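Local coordinates for protein CHAD domain (Ricinus communis, PDB 6QV5) that probably binds inorganic polyphosphate through a basic surface of its all-helical CHAD fold, and carries a zinc ion in the crystal, at residues A[32-37]-A[157-162]; A[65-70]-A[86-91]; A[71-76]-A[212-217]; A[206-211]-A[235-240]. One frame throughout, in Å; residues are numbered along the deposited sequence.

Contact 1 of 4, residues A[32-37]-A[157-162]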
loop_
_atom_site.group_PDB
_atom_site.type_symbol
_atom_site.label_atom_id
_atom_site.label_comp_id
_atom_site.label_asym_id
_atom_site.label_seq_id
_atom_site.Cartn_x
_atom_site.Cartn_y
_atom_site.Cartn_z
ATOM N N ALA A 32 3.387 4.153 -19.422
ATOM C CA ALA A 32 2.735 5.306 -18.799
ATOM C C ALA A 32 2.330 4.985 -17.359
ATOM O O ALA A 32 2.492 5.837 -16.486
ATOM C CB ALA A 32 1.523 5.737 -19.610
ATOM N N ILE A 33 1.825 3.749 -17.113
ATOM C CA ILE A 33 1.408 3.243 -15.798
ATOM C C ILE A 33 2.635 3.036 -14.899
ATOM O O ILE A 33 2.661 3.556 -13.780
ATOM C CB ILE A 33 0.520 1.961 -15.933
ATOM C CG1 ILE A 33 -0.884 2.315 -16.467
ATOM C CG2 ILE A 33 0.422 1.172 -14.609
ATOM C CD1 ILE A 33 -1.598 1.207 -17.213
ATOM N N LEU A 34 3.648 2.286 -15.392
ATOM C CA LEU A 34 4.878 2.010 -14.645
ATOM C C LEU A 34 5.730 3.256 -14.429
ATOM O O LEU A 34 6.349 3.389 -13.373
ATOM C CB LEU A 34 5.702 0.883 -15.286
ATOM C CG LEU A 34 5.154 -0.544 -15.166
ATOM C CD1 LEU A 34 6.022 -1.502 -15.929
ATOM C CD2 LEU A 34 5.079 -1.007 -13.709
ATOM N N GLY A 35 5.728 4.158 -15.415
ATOM C CA GLY A 35 6.440 5.432 -15.360
ATOM C C GLY A 35 5.868 6.350 -14.298
ATOM O O GLY A 35 6.617 7.063 -13.627
ATOM N N ASN A 36 4.531 6.312 -14.127
ATOM C CA ASN A 36 3.784 7.069 -13.120
ATOM C C ASN A 36 4.134 6.540 -11.721
ATOM O O ASN A 36 4.261 7.329 -10.783
ATOM C CB ASN A 36 2.277 6.945 -13.379
ATOM C CG ASN A 36 1.421 7.833 -12.513
ATOM O OD1 ASN A 36 1.093 7.499 -11.371
ATOM N ND2 ASN A 36 1.034 8.982 -13.045
ATOM N N CYS A 37 4.303 5.205 -11.598
ATOM C CA CYS A 37 4.667 4.519 -10.358
ATOM C C CYS A 37 6.098 4.854 -9.955
ATOM O O CYS A 37 6.335 5.179 -8.793
ATOM C CB CYS A 37 4.461 3.013 -10.485
ATOM S SG CYS A 37 2.726 2.500 -10.510
ATOM N N GLY A 157 13.439 0.826 -15.174
ATOM C CA GLY A 157 13.159 1.784 -16.238
ATOM C C GLY A 157 13.621 1.295 -17.596
ATOM O O GLY A 157 12.906 1.462 -18.589
ATOM N N ALA A 158 14.812 0.659 -17.636
ATOM C CA ALA A 158 15.412 0.085 -18.843
ATOM C C ALA A 158 14.599 -1.115 -19.340
ATOM O O ALA A 158 14.407 -1.260 -20.548
ATOM C CB ALA A 158 16.848 -0.333 -18.567
ATOM N N TRP A 159 14.117 -1.961 -18.404
ATOM C CA TRP A 159 13.296 -3.136 -18.697
ATOM C C TRP A 159 11.918 -2.698 -19.203
ATOM O O TRP A 159 11.410 -3.287 -20.157
ATOM C CB TRP A 159 13.180 -4.039 -17.453
ATOM C CG TRP A 159 12.161 -5.132 -17.579
ATOM C CD1 TRP A 159 12.323 -6.340 -18.189
ATOM C CD2 TRP A 159 10.812 -5.102 -17.096
ATOM N NE1 TRP A 159 11.157 -7.067 -18.116
ATOM C CE2 TRP A 159 10.211 -6.328 -17.454
ATOM C CE3 TRP A 159 10.044 -4.147 -16.406
ATOM C CZ2 TRP A 159 8.879 -6.628 -17.143
ATOM C CZ3 TRP A 159 8.728 -4.446 -16.096
ATOM C CH2 TRP A 159 8.161 -5.676 -16.455
ATOM N N MET A 160 11.333 -1.657 -18.570
ATOM C CA MET A 160 10.031 -1.071 -18.910
ATOM C C MET A 160 9.996 -0.620 -20.376
ATOM O O MET A 160 9.074 -0.993 -21.100
ATOM C CB MET A 160 9.723 0.110 -17.967
ATOM C CG MET A 160 8.374 0.764 -18.201
ATOM S SD MET A 160 8.303 2.428 -17.494
ATOM C CE MET A 160 9.031 3.373 -18.806
ATOM N N LEU A 161 11.009 0.156 -20.806
ATOM C CA LEU A 161 11.120 0.682 -22.169
ATOM C C LEU A 161 11.411 -0.391 -23.219
ATOM O O LEU A 161 10.979 -0.243 -24.361
ATOM C CB LEU A 161 12.160 1.812 -22.243
ATOM C CG LEU A 161 11.851 3.075 -21.434
ATOM C CD1 LEU A 161 13.120 3.781 -21.041
ATOM C CD2 LEU A 161 10.921 4.017 -22.191
ATOM N N GLU A 162 12.131 -1.464 -22.836
ATOM C CA GLU A 162 12.473 -2.571 -23.734
ATOM C C GLU A 162 11.263 -3.481 -24.000
ATOM O O GLU A 162 11.048 -3.885 -25.145
ATOM C CB GLU A 162 13.661 -3.381 -23.178
ATOM C CG GLU A 162 14.273 -4.350 -24.182
ATOM C CD GLU A 162 15.481 -5.156 -23.736
ATOM O OE1 GLU A 162 15.728 -5.261 -22.513
ATOM O OE2 GLU A 162 16.180 -5.697 -24.625
#
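Leu34 on helix 26-42 faces Met160 on helix 147-163 where the two segments run nearly antiparallel, their axes 10.5 Å apart at 167° and the CA atoms of Leu34 and Met160 7.4 Å apart. The two side chains reach across the gap and slide past each other in opposite directions. Met160 leaves its helix with CG trans to the backbone N (chi1 -178°) and stays extended through chi2, which carries the sulfur across to the 32-37 backbone; the bend at chi3 turns only the terminal methyl CE. SD is 3.7 Å from Leu34 CB and equally near Gly35 N. Having no side chain, Gly35 presents bare backbone to the thioether. Met160 CG meets the Leu34 branch further out, 4.0 Å from Leu34 CD1. That same methyl touches the indole of Trp159, with Leu34 CD1 4.0 Å from Trp159 CZ3, and approaches the ring at a slant. Trp159 starts off to one side of the contact and swings its six-membered ring back toward Leu34; the indole also touches Pro81 and Leu71, CZ3 meeting both Leu34 and Leu71. Leu34 also packs against Leu67 of helix 54-73. Leucine and methionine hydrocarbon, a thioether and an indole make this junction, so shape fit and dispersion hold the segments together, with no directional polar bond between them.

Contact 2 of 4, residues A[65-70]-A[86-91]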
loop_
_atom_site.group_PDB
_atom_site.type_symbol
_atom_site.label_atom_id
_atom_site.label_comp_id
_atom_site.label_asym_id
_atom_site.label_seq_id
_atom_site.Cartn_x
_atom_site.Cartn_y
_atom_site.Cartn_z
ATOM N N ARG A 65 4.101 0.152 -3.407
ATOM C CA ARG A 65 2.927 -0.728 -3.410
ATOM C C ARG A 65 2.197 -0.676 -4.753
ATOM O O ARG A 65 1.804 -1.725 -5.267
ATOM C CB ARG A 65 1.960 -0.362 -2.278
ATOM C CG ARG A 65 2.261 -1.066 -0.972
ATOM C CD ARG A 65 1.032 -1.095 -0.088
ATOM N NE ARG A 65 1.385 -1.250 1.323
ATOM C CZ ARG A 65 1.587 -0.235 2.158
ATOM N NH1 ARG A 65 1.468 1.017 1.736
ATOM N NH2 ARG A 65 1.904 -0.467 3.425
ATOM N N ARG A 66 2.036 0.544 -5.322
ATOM C CA ARG A 66 1.395 0.792 -6.620
ATOM C C ARG A 66 2.191 0.129 -7.744
ATOM O O ARG A 66 1.593 -0.440 -8.657
ATOM C CB ARG A 66 1.263 2.301 -6.891
ATOM C CG ARG A 66 0.104 2.958 -6.160
ATOM C CD ARG A 66 0.044 4.456 -6.390
ATOM N NE ARG A 66 -0.473 4.788 -7.717
ATOM C CZ ARG A 66 0.258 5.283 -8.710
ATOM N NH1 ARG A 66 -0.298 5.547 -9.884
ATOM N NH2 ARG A 66 1.552 5.525 -8.537
ATOM N N LEU A 67 3.536 0.182 -7.657
ATOM C CA LEU A 67 4.453 -0.425 -8.620
ATOM C C LEU A 67 4.343 -1.955 -8.593
ATOM O O LEU A 67 4.245 -2.568 -9.656
ATOM C CB LEU A 67 5.901 0.035 -8.344
ATOM C CG LEU A 67 7.002 -0.515 -9.263
ATOM C CD1 LEU A 67 7.042 0.223 -10.596
ATOM C CD2 LEU A 67 8.355 -0.436 -8.588
ATOM N N ARG A 68 4.339 -2.559 -7.384
ATOM C CA ARG A 68 4.234 -4.008 -7.195
ATOM C C ARG A 68 2.904 -4.562 -7.724
ATOM O O ARG A 68 2.906 -5.611 -8.372
ATOM C CB ARG A 68 4.452 -4.396 -5.727
ATOM C CG ARG A 68 5.059 -5.784 -5.571
ATOM C CD ARG A 68 4.672 -6.444 -4.263
ATOM N NE ARG A 68 5.487 -5.979 -3.141
ATOM C CZ ARG A 68 6.617 -6.557 -2.741
ATOM N NH1 ARG A 68 7.086 -7.625 -3.375
ATOM N NH2 ARG A 68 7.284 -6.072 -1.702
ATOM N N SER A 69 1.784 -3.843 -7.476
ATOM C CA SER A 69 0.453 -4.230 -7.954
ATOM C C SER A 69 0.354 -4.101 -9.478
ATOM O O SER A 69 -0.311 -4.921 -10.111
ATOM C CB SER A 69 -0.641 -3.421 -7.261
ATOM O OG SER A 69 -0.554 -2.038 -7.561
ATOM N N ALA A 70 1.040 -3.091 -10.061
ATOM C CA ALA A 70 1.092 -2.866 -11.511
ATOM C C ALA A 70 1.873 -3.995 -12.191
ATOM O O ALA A 70 1.469 -4.451 -13.257
ATOM C CB ALA A 70 1.735 -1.523 -11.820
ATOM N N ASP A 86 13.098 -9.242 -6.223
ATOM C CA ASP A 86 13.760 -9.416 -4.926
ATOM C C ASP A 86 14.150 -8.052 -4.348
ATOM O O ASP A 86 14.014 -7.839 -3.142
ATOM C CB ASP A 86 15.008 -10.313 -5.056
ATOM C CG ASP A 86 14.751 -11.760 -5.450
ATOM O OD1 ASP A 86 13.602 -12.232 -5.282
ATOM O OD2 ASP A 86 15.702 -12.424 -5.916
ATOM N N ASP A 87 14.624 -7.131 -5.216
ATOM C CA ASP A 87 15.027 -5.776 -4.838
ATOM C C ASP A 87 13.820 -4.884 -4.520
ATOM O O ASP A 87 13.933 -4.001 -3.669
ATOM C CB ASP A 87 15.923 -5.142 -5.914
ATOM C CG ASP A 87 17.217 -5.885 -6.197
ATOM O OD1 ASP A 87 17.879 -6.322 -5.227
ATOM O OD2 ASP A 87 17.582 -6.007 -7.384
ATOM N N ILE A 88 12.671 -5.119 -5.195
ATOM C CA ILE A 88 11.412 -4.394 -4.962
ATOM C C ILE A 88 10.876 -4.794 -3.578
ATOM O O ILE A 88 10.429 -3.930 -2.819
ATOM C CB ILE A 88 10.388 -4.625 -6.118
ATOM C CG1 ILE A 88 10.835 -3.885 -7.399
ATOM C CG2 ILE A 88 8.956 -4.205 -5.724
ATOM C CD1 ILE A 88 10.387 -4.523 -8.704
ATOM N N SER A 89 10.980 -6.099 -3.244
ATOM C CA SER A 89 10.579 -6.667 -1.955
ATOM C C SER A 89 11.453 -6.115 -0.827
ATOM O O SER A 89 10.940 -5.850 0.260
ATOM C CB SER A 89 10.646 -8.190 -1.993
ATOM O OG SER A 89 9.721 -8.712 -2.933
ATOM N N TRP A 90 12.760 -5.910 -1.103
ATOM C CA TRP A 90 13.731 -5.338 -0.168
ATOM C C TRP A 90 13.387 -3.868 0.107
ATOM O O TRP A 90 13.368 -3.461 1.267
ATOM C CB TRP A 90 15.169 -5.498 -0.707
ATOM C CG TRP A 90 16.172 -4.559 -0.101
ATOM C CD1 TRP A 90 16.753 -4.658 1.128
ATOM C CD2 TRP A 90 16.698 -3.367 -0.701
ATOM N NE1 TRP A 90 17.611 -3.601 1.333
ATOM C CE2 TRP A 90 17.595 -2.792 0.227
ATOM C CE3 TRP A 90 16.490 -2.721 -1.932
ATOM C CZ2 TRP A 90 18.293 -1.609 -0.044
ATOM C CZ3 TRP A 90 17.177 -1.547 -2.196
ATOM C CH2 TRP A 90 18.070 -1.006 -1.261
ATOM N N LEU A 91 13.100 -3.087 -0.959
ATOM C CA LEU A 91 12.725 -1.671 -0.884
ATOM C C LEU A 91 11.398 -1.485 -0.128
ATOM O O LEU A 91 11.271 -0.545 0.659
ATOM C CB LEU A 91 12.658 -1.060 -2.301
ATOM C CG LEU A 91 12.254 0.418 -2.443
ATOM C CD1 LEU A 91 13.250 1.344 -1.762
ATOM C CD2 LEU A 91 12.110 0.801 -3.900
#
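Arg68 and Ser89 make the polar link between the segments: Arg68 NH1 donates to Ser89 OG at 2.9 Å, nearly straight (165° at the hydrogen) and with the oxygen only 9° out of the guanidinium plane. The bond is thus taken at the edge of the flat group. Its second nitrogen, NH2, lies beside the serine backbone, 3.4 Å from Ser89 CA, while Ile88 CG2 sits over one guanidinium face. Lower on the same side chain the contact turns apolar, Arg68 CG approaching Ile88 CG2 at 4.2 Å. Ile88 also receives Leu67 on its other branch, with Leu67 CD2 4.4 Å from Ile88 CG1. The arginine reaches the serine because its chain, running out with CG trans to the backbone N, kinks at chi3 (-81°). The hydroxyl is fixed from its own helix as well, since Ser89 OG bonds to Gln85 O one turn back; it is gripped by two bonds, which should hold its rotation. Behind the apolar pair, Ile88 leans on Leu152 and Leu156 of helix 147-163, and Leu67 on Leu34, Cys37 and Ile41 of helix 26-42. Leu67 and Ile88 are buried, whereas Arg68 and Ser89 are partly exposed. The segments pass at 10.8 Å between axes, the CA atoms of Arg68 and Ile88 7.5 Å apart. Helices 54-73 and 82-108, consecutive in the chain and antiparallel, form a helical hairpin, the building element of the up-and-down helical bundle of CHAD domains.

Contact 3 of 4, residues A[71-76]-A[212-217]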
loop_
_atom_site.group_PDB
_atom_site.type_symbol
_atom_site.label_atom_id
_atom_site.label_comp_id
_atom_site.label_asym_id
_atom_site.label_seq_id
_atom_site.Cartn_x
_atom_site.Cartn_y
_atom_site.Cartn_z
ATOM N N LEU A 71 2.961 -4.474 -11.556
ATOM C CA LEU A 71 3.768 -5.582 -12.077
ATOM C C LEU A 71 3.017 -6.915 -11.969
ATOM O O LEU A 71 3.256 -7.815 -12.776
ATOM C CB LEU A 71 5.131 -5.665 -11.368
ATOM C CG LEU A 71 6.128 -4.545 -11.678
ATOM C CD1 LEU A 71 7.086 -4.342 -10.532
ATOM C CD2 LEU A 71 6.893 -4.814 -12.959
ATOM N N LYS A 72 2.099 -7.027 -10.986
ATOM C CA LYS A 72 1.281 -8.217 -10.754
ATOM C C LYS A 72 0.222 -8.387 -11.848
ATOM O O LYS A 72 0.006 -9.510 -12.306
ATOM C CB LYS A 72 0.634 -8.171 -9.361
ATOM C CG LYS A 72 0.259 -9.549 -8.815
ATOM C CD LYS A 72 -0.035 -9.531 -7.311
ATOM C CE LYS A 72 1.197 -9.675 -6.439
ATOM N NZ LYS A 72 1.785 -11.041 -6.509
ATOM N N LEU A 73 -0.430 -7.282 -12.270
ATOM C CA LEU A 73 -1.441 -7.328 -13.330
ATOM C C LEU A 73 -0.809 -7.483 -14.719
ATOM O O LEU A 73 -1.396 -8.139 -15.581
ATOM C CB LEU A 73 -2.439 -6.148 -13.271
ATOM C CG LEU A 73 -1.887 -4.720 -13.229
ATOM C CD1 LEU A 73 -1.860 -4.099 -14.618
ATOM C CD2 LEU A 73 -2.723 -3.852 -12.316
ATOM N N PHE A 74 0.394 -6.908 -14.921
ATOM C CA PHE A 74 1.147 -6.988 -16.177
ATOM C C PHE A 74 2.030 -8.250 -16.260
ATOM O O PHE A 74 2.716 -8.428 -17.264
ATOM C CB PHE A 74 2.022 -5.729 -16.378
ATOM C CG PHE A 74 1.328 -4.456 -16.809
ATOM C CD1 PHE A 74 0.590 -4.409 -17.986
ATOM C CD2 PHE A 74 1.498 -3.277 -16.093
ATOM C CE1 PHE A 74 -0.028 -3.225 -18.397
ATOM C CE2 PHE A 74 0.877 -2.094 -16.502
ATOM C CZ PHE A 74 0.117 -2.077 -17.650
ATOM N N ASP A 75 2.018 -9.113 -15.217
ATOM C CA ASP A 75 2.832 -10.337 -15.113
ATOM C C ASP A 75 2.659 -11.326 -16.276
ATOM O O ASP A 75 3.645 -11.940 -16.690
ATOM C CB ASP A 75 2.590 -11.044 -13.766
ATOM C CG ASP A 75 3.572 -12.161 -13.461
ATOM O OD1 ASP A 75 4.738 -11.853 -13.128
ATOM O OD2 ASP A 75 3.173 -13.342 -13.550
ATOM N N ALA A 76 1.425 -11.480 -16.795
ATOM C CA ALA A 76 1.128 -12.391 -17.904
ATOM C C ALA A 76 1.704 -11.906 -19.239
ATOM O O ALA A 76 2.295 -12.705 -19.970
ATOM C CB ALA A 76 -0.373 -12.610 -18.022
ATOM N N ARG A 212 -8.459 -0.657 -6.474
ATOM C CA ARG A 212 -8.356 0.803 -6.410
ATOM C C ARG A 212 -7.224 1.296 -7.320
ATOM O O ARG A 212 -7.430 2.245 -8.076
ATOM C CB ARG A 212 -8.131 1.276 -4.961
ATOM C CG ARG A 212 -8.357 2.771 -4.753
ATOM C CD ARG A 212 -8.085 3.214 -3.327
ATOM N NE ARG A 212 -6.667 3.502 -3.097
ATOM C CZ ARG A 212 -6.104 4.697 -3.251
ATOM N NH1 ARG A 212 -6.831 5.735 -3.649
ATOM N NH2 ARG A 212 -4.810 4.863 -3.015
ATOM N N TYR A 213 -6.043 0.639 -7.254
ATOM C CA TYR A 213 -4.869 0.996 -8.054
ATOM C C TYR A 213 -5.086 0.782 -9.553
ATOM O O TYR A 213 -4.802 1.693 -10.333
ATOM C CB TYR A 213 -3.601 0.266 -7.562
ATOM C CG TYR A 213 -3.170 0.587 -6.144
ATOM C CD1 TYR A 213 -3.382 1.851 -5.596
ATOM C CD2 TYR A 213 -2.473 -0.344 -5.380
ATOM C CE1 TYR A 213 -2.973 2.156 -4.298
ATOM C CE2 TYR A 213 -2.046 -0.045 -4.087
ATOM C CZ TYR A 213 -2.296 1.207 -3.550
ATOM O OH TYR A 213 -1.877 1.502 -2.275
ATOM N N ALA A 214 -5.620 -0.398 -9.948
ATOM C CA ALA A 214 -5.901 -0.754 -11.344
ATOM C C ALA A 214 -6.882 0.214 -12.006
ATOM O O ALA A 214 -6.692 0.569 -13.168
ATOM C CB ALA A 214 -6.428 -2.175 -11.433
ATOM N N LEU A 215 -7.904 0.664 -11.257
ATOM C CA LEU A 215 -8.894 1.617 -11.751
ATOM C C LEU A 215 -8.301 3.026 -11.883
ATOM O O LEU A 215 -8.743 3.792 -12.738
ATOM C CB LEU A 215 -10.144 1.607 -10.859
ATOM C CG LEU A 215 -11.464 2.050 -11.499
ATOM C CD1 LEU A 215 -11.871 1.139 -12.665
ATOM C CD2 LEU A 215 -12.566 2.069 -10.471
ATOM N N GLU A 216 -7.287 3.353 -11.056
ATOM C CA GLU A 216 -6.581 4.636 -11.107
ATOM C C GLU A 216 -5.604 4.647 -12.286
ATOM O O GLU A 216 -5.376 5.705 -12.875
ATOM C CB GLU A 216 -5.835 4.906 -9.796
ATOM C CG GLU A 216 -6.719 5.405 -8.664
ATOM C CD GLU A 216 -6.054 5.528 -7.303
ATOM O OE1 GLU A 216 -5.054 4.817 -7.048
ATOM O OE2 GLU A 216 -6.550 6.332 -6.483
ATOM N N PHE A 217 -5.029 3.467 -12.625
ATOM C CA PHE A 217 -4.095 3.287 -13.741
ATOM C C PHE A 217 -4.806 3.470 -15.081
ATOM O O PHE A 217 -4.300 4.188 -15.944
ATOM C CB PHE A 217 -3.419 1.900 -13.689
ATOM C CG PHE A 217 -2.511 1.607 -12.515
ATOM C CD1 PHE A 217 -1.721 2.607 -11.956
ATOM C CD2 PHE A 217 -2.390 0.316 -12.017
ATOM C CE1 PHE A 217 -0.867 2.328 -10.886
ATOM C CE2 PHE A 217 -1.537 0.040 -10.944
ATOM C CZ PHE A 217 -0.780 1.047 -10.388
#
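The Phe217 ring meets Leu73 at its edge: Leu73 CD2 lies near the ring plane, 4.2 Å from Phe217 CD2. Over one face of the same ring stands the backbone carbonyl of Tyr213, a turn earlier, with Tyr213 O 3.1 Å above the plane and displaced toward the rim. A second flat group, the Phe74 ring, carries the other Leu73 methyl on a face, CD1 standing 3.7 Å above its centre. In the helical bundle of this CHAD domain the contact joins the C-terminal end of helix 54-73 to the last turns of helix 198-217. Leu73 does the bridging. Its CG occupies the crowded position between the backbone N and the carbonyl carbon (chi1 53°), and its two methyls part: CD1 over Phe74, CD2 out to helix 198-217. Phe174 and Ile178 of helix 171-192 also touch this leucine. Phe74 sits just past the helix end and belongs to an aromatic cluster, edge-to-face with Phe30 and nearly parallel to Phe174. Phe217 is wedged between helices, packing on Ile33 and Cys37 of helix 26-42 and on Arg66 and Ala70 of helix 54-73. On another side of helix 198-217, Arg212 NH1 and Glu216 OE2 make a salt bridge at 2.9 Å, held by charge alone because the oxygen is well out of the guanidinium plane. The Leu73 methyl that touches Phe217 has one more neighbour in the segment, Ala214, whose CB is 4.2 Å from Leu73 CD2.

Contact 4 of 4, residues A[206-211]-A[235-240]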
loop_
_atom_site.group_PDB
_atom_site.type_symbol
_atom_site.label_atom_id
_atom_site.label_comp_id
_atom_site.label_asym_id
_atom_site.label_seq_id
_atom_site.Cartn_x
_atom_site.Cartn_y
_atom_site.Cartn_z
ATOM N N ILE A 206 -6.443 -6.457 0.523
ATOM C CA ILE A 206 -5.494 -6.374 -0.596
ATOM C C ILE A 206 -6.239 -6.368 -1.944
ATOM O O ILE A 206 -5.794 -5.689 -2.869
ATOM C CB ILE A 206 -4.322 -7.399 -0.546
ATOM C CG1 ILE A 206 -4.801 -8.867 -0.646
ATOM C CG2 ILE A 206 -3.440 -7.170 0.691
ATOM C CD1 ILE A 206 -3.850 -9.793 -1.418
ATOM N N ALA A 207 -7.396 -7.072 -2.033
ATOM C CA ALA A 207 -8.248 -7.102 -3.231
ATOM C C ALA A 207 -8.854 -5.712 -3.461
ATOM O O ALA A 207 -9.047 -5.304 -4.608
ATOM C CB ALA A 207 -9.354 -8.135 -3.070
ATOM N N THR A 208 -9.114 -4.986 -2.357
ATOM C CA THR A 208 -9.631 -3.620 -2.324
ATOM C C THR A 208 -8.549 -2.647 -2.826
ATOM O O THR A 208 -8.865 -1.726 -3.581
ATOM C CB THR A 208 -10.111 -3.297 -0.899
ATOM O OG1 THR A 208 -11.145 -4.211 -0.531
ATOM C CG2 THR A 208 -10.628 -1.891 -0.760
ATOM N N LYS A 209 -7.281 -2.858 -2.404
ATOM C CA LYS A 209 -6.129 -2.044 -2.803
ATOM C C LYS A 209 -5.792 -2.258 -4.280
ATOM O O LYS A 209 -5.611 -1.277 -5.004
ATOM C CB LYS A 209 -4.903 -2.346 -1.920
ATOM C CG LYS A 209 -4.773 -1.435 -0.709
ATOM C CD LYS A 209 -3.455 -1.675 0.019
ATOM C CE LYS A 209 -3.243 -0.711 1.160
ATOM N NZ LYS A 209 -1.968 -0.978 1.875
ATOM N N ARG A 210 -5.737 -3.538 -4.725
ATOM C CA ARG A 210 -5.456 -3.933 -6.112
ATOM C C ARG A 210 -6.487 -3.339 -7.075
ATOM O O ARG A 210 -6.108 -2.832 -8.131
ATOM C CB ARG A 210 -5.428 -5.466 -6.257
ATOM C CG ARG A 210 -4.155 -6.128 -5.752
ATOM C CD ARG A 210 -4.272 -7.637 -5.827
ATOM N NE ARG A 210 -3.140 -8.311 -5.188
ATOM C CZ ARG A 210 -3.029 -9.629 -5.050
ATOM N NH1 ARG A 210 -3.983 -10.434 -5.504
ATOM N NH2 ARG A 210 -1.967 -10.153 -4.456
ATOM N N GLY A 211 -7.763 -3.388 -6.682
ATOM C CA GLY A 211 -8.885 -2.856 -7.450
ATOM C C GLY A 211 -8.876 -1.345 -7.560
ATOM O O GLY A 211 -9.235 -0.801 -8.609
ATOM N N ALA A 235 -12.454 2.569 -1.082
ATOM C CA ALA A 235 -11.693 3.363 -0.108
ATOM C C ALA A 235 -12.253 3.242 1.317
ATOM O O ALA A 235 -11.472 3.205 2.269
ATOM C CB ALA A 235 -11.645 4.822 -0.532
ATOM N N ALA A 236 -13.596 3.149 1.452
ATOM C CA ALA A 236 -14.294 2.992 2.733
ATOM C C ALA A 236 -14.015 1.616 3.353
ATOM O O ALA A 236 -13.852 1.519 4.571
ATOM C CB ALA A 236 -15.790 3.191 2.542
ATOM N N THR A 237 -13.945 0.562 2.509
ATOM C CA THR A 237 -13.655 -0.819 2.910
ATOM C C THR A 237 -12.189 -0.931 3.369
ATOM O O THR A 237 -11.915 -1.585 4.378
ATOM C CB THR A 237 -14.006 -1.787 1.762
ATOM O OG1 THR A 237 -15.358 -1.567 1.358
ATOM C CG2 THR A 237 -13.821 -3.252 2.140
ATOM N N GLN A 238 -11.263 -0.278 2.628
ATOM C CA GLN A 238 -9.824 -0.240 2.910
ATOM C C GLN A 238 -9.557 0.460 4.250
ATOM O O GLN A 238 -8.715 -0.002 5.021
ATOM C CB GLN A 238 -9.079 0.481 1.773
ATOM C CG GLN A 238 -7.571 0.234 1.743
ATOM C CD GLN A 238 -6.843 1.174 0.808
ATOM O OE1 GLN A 238 -7.235 1.387 -0.347
ATOM N NE2 GLN A 238 -5.748 1.747 1.286
ATOM N N GLU A 239 -10.282 1.567 4.515
ATOM C CA GLU A 239 -10.199 2.372 5.736
ATOM C C GLU A 239 -10.627 1.551 6.966
ATOM O O GLU A 239 -9.991 1.655 8.016
ATOM C CB GLU A 239 -11.082 3.626 5.588
ATOM C CG GLU A 239 -10.893 4.680 6.665
ATOM C CD GLU A 239 -11.996 5.720 6.704
ATOM O OE1 GLU A 239 -12.037 6.578 5.793
ATOM O OE2 GLU A 239 -12.822 5.675 7.644
ATOM N N GLU A 240 -11.691 0.732 6.822
ATOM C CA GLU A 240 -12.231 -0.110 7.888
ATOM C C GLU A 240 -11.318 -1.290 8.229
ATOM O O GLU A 240 -10.984 -1.470 9.402
ATOM C CB GLU A 240 -13.672 -0.563 7.563
ATOM C CG GLU A 240 -14.347 -1.425 8.627
ATOM C CD GLU A 240 -14.458 -0.881 10.041
ATOM O OE1 GLU A 240 -14.592 0.353 10.211
ATOM O OE2 GLU A 240 -14.426 -1.702 10.986
#
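Two threonines and the long chains of Lys209 and Gln238 pack here, Thr208 and Lys209 against Thr237 and Gln238, where helices 198-217 and 224-260 of the CHAD helical bundle form an antiparallel hairpin. Thr208 fits into the crossing (142° between the segments), and its CA and that of Gln238 are only 6.2 Å apart, with the axes 9.1 Å from each other. Both threonines point their methyls across the gap and keep their hydroxyls on their own helices: Thr208 OG1 bonds to Thr204 O and Thr237 OG1 to Ala233 O. In each, OG1 stands beside the backbone N, which lets it reach the carbonyl one turn back and sends CG2 across. Thr208 CG2 touches Gln238 CB at 3.8 Å, and Thr237 CG2 lies 3.9 Å from Thr208 OG1. Behind them, Leu186 of helix 171-192 covers Thr208, while Ile289 and Leu293 cover Thr237. Lys209, partly exposed, runs out extended beyond CG, with NZ close to Arg65 NE, a gathering of positive charge consistent with polyphosphate binding. Gln238 crosses the lysine's hydrocarbon chain at about a right angle, its amide carbon CD 3.7 Å from Lys209 CG and its NE2 3.5 Å from Lys209 CE.

In the fold
Contact 3 is the most buried of the four, although it covers the least surface; the others are partly buried. Contacts 2 and 3 share helix 54-73, and contacts 3 and 4 share helix 198-217, so contact 3 joins the hairpins of contacts 2 and 4. Contact 1 brings up helices 26-42 and 147-163; Asn36 bonds to Arg66 of contact 2, and Ile33 and Cys37 pack on Phe217 of contact 3. Chemistry follows place: contacts 1 and 3 are apolar, contact 2 adds an arginine–serine hydrogen bond, and contact 4 packs threonines and the crossed chains of a lysine and a glutamine. Contacts 1 and 4 do not touch.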